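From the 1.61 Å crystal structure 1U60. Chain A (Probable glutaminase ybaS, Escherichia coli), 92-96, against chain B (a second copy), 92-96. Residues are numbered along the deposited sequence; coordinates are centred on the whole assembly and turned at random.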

# COMPACT_ATOMS: atom_id res chain seq x y z
N ASP A 92 -7.45 5.20 -2.82
CA ASP A 92 -6.22 5.14 -3.63
C ASP A 92 -5.21 6.24 -3.30
O ASP A 92 -5.62 7.35 -2.97
CB ASP A 92 -6.55 5.21 -5.12
CG ASP A 92 -7.31 4.02 -5.60
OD1 ASP A 92 -6.86 2.87 -5.28
OD2 ASP A 92 -8.37 4.13 -6.25
N PRO A 93 -3.91 5.92 -3.35
CA PRO A 93 -2.87 6.94 -3.18
C PRO A 93 -2.86 7.91 -4.37
O PRO A 93 -3.27 7.57 -5.50
CB PRO A 93 -1.60 6.12 -3.07
CG PRO A 93 -1.85 4.95 -3.90
CD PRO A 93 -3.32 4.59 -3.56
N THR A 94 -2.51 9.17 -4.08
CA THR A 94 -2.47 10.20 -5.12
C THR A 94 -1.18 10.37 -5.89
O THR A 94 -1.19 10.99 -6.94
CB THR A 94 -2.78 11.54 -4.55
OG1 THR A 94 -1.79 11.87 -3.58
CG2 THR A 94 -4.12 11.50 -3.83
N GLY A 95 -0.08 9.83 -5.36
CA GLY A 95 1.26 10.04 -5.91
C GLY A 95 1.82 11.45 -5.70
O GLY A 95 2.86 11.80 -6.27
N LEU A 96 1.12 12.26 -4.90
CA LEU A 96 1.39 13.71 -4.83
C LEU A 96 1.29 14.25 -3.38
O LEU A 96 0.79 13.56 -2.50
CB LEU A 96 0.37 14.47 -5.71
CG LEU A 96 0.52 14.28 -7.25
CD1 LEU A 96 -0.69 14.78 -8.03
CD2 LEU A 96 1.77 14.91 -7.77
N ASP B 92 7.62 3.66 -4.39
CA ASP B 92 6.38 4.43 -4.20
C ASP B 92 5.39 4.33 -5.37
O ASP B 92 5.78 4.25 -6.55
CB ASP B 92 6.69 5.89 -3.94
CG ASP B 92 7.52 6.09 -2.67
OD1 ASP B 92 7.08 5.57 -1.63
OD2 ASP B 92 8.60 6.74 -2.63
N PRO B 93 4.10 4.40 -5.06
CA PRO B 93 3.08 4.46 -6.09
C PRO B 93 3.12 5.79 -6.80
O PRO B 93 3.57 6.82 -6.23
CB PRO B 93 1.78 4.26 -5.33
CG PRO B 93 2.10 4.84 -3.95
CD PRO B 93 3.54 4.46 -3.71
N THR B 94 2.69 5.82 -8.07
CA THR B 94 2.75 7.05 -8.87
C THR B 94 1.48 7.88 -8.87
O THR B 94 1.55 9.07 -9.20
CB THR B 94 3.05 6.73 -10.35
OG1 THR B 94 2.01 5.91 -10.87
CG2 THR B 94 4.33 5.94 -10.45
N GLY B 95 0.36 7.26 -8.50
CA GLY B 95 -0.95 7.90 -8.63
C GLY B 95 -1.49 7.92 -10.05
O GLY B 95 -2.56 8.51 -10.31
N LEU B 96 -0.79 7.31 -11.00
CA LEU B 96 -1.04 7.57 -12.43
C LEU B 96 -0.98 6.26 -13.24
O LEU B 96 -0.58 5.22 -12.73
CB LEU B 96 0.01 8.58 -12.95
CG LEU B 96 -0.19 10.03 -12.42
CD1 LEU B 96 1.06 10.88 -12.57
CD2 LEU B 96 -1.33 10.64 -13.18
O HOH W 1 -2.85 11.23 -9.21
O HOH W 2 3.05 11.23 -9.25

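Where do the two backbones come closest? The contact centres on the glycines: the CA atoms of Gly A95 and Gly B95 lie 4.1 Å apart. No direct hydrogen bond joins the two stretches; the backbones meet instead through weaker CA-H...O contacts. Gly A95 CA sits 3.4 Å from Thr B94 O, and Gly B95 CA sits 3.5 Å from Thr A94 O, with angles at the hydrogen of 170° and 164°. The nearly straight approach points each CA-H at the opposing carbonyl oxygen, and the pairing is reciprocal.

Why does glycine suit this position? Each has a positive phi, 71° for Gly A95 and 77° for Gly B95, which by itself favours glycine. The neighbouring chain adds a second constraint. An ideal CB on Gly A95 would fall 1.9 Å from Thr B94 O, and one on Gly B95 would fall 2.0 Å from Thr A94 O, both severe clashes.

What do the prolines contribute? Pro A93 and Pro B93 cover slightly more surface than the glycines, and both direct their CA-to-CB bonds toward the other stretch. Their rings meet at Pro A93 CG and Pro B93 CG, 4.0 Å apart, an apolar contact at van der Waals range. Both rings have the C-gamma endo pucker, and the same atom, CG, makes the closest approach from each chain.

How are the threonine carbonyls satisfied if no hydrogen bond crosses directly? Water supplies the link. The O of water 1 donates to Thr A94 O at 2.8 Å and Gly B95 O at 2.9 Å; the O of water 2 donates to Thr B94 O at 2.6 Å and Gly A95 O at 3.0 Å. The CA-to-CB bonds of Thr A94 and Thr B94 point away from the other stretch, and each OG1 accepts a hydrogen bond within its own chain: Leu A96 N donates to Thr A94 OG1 at 3.2 Å, and Leu B96 N to Thr B94 OG1 at 3.1 Å.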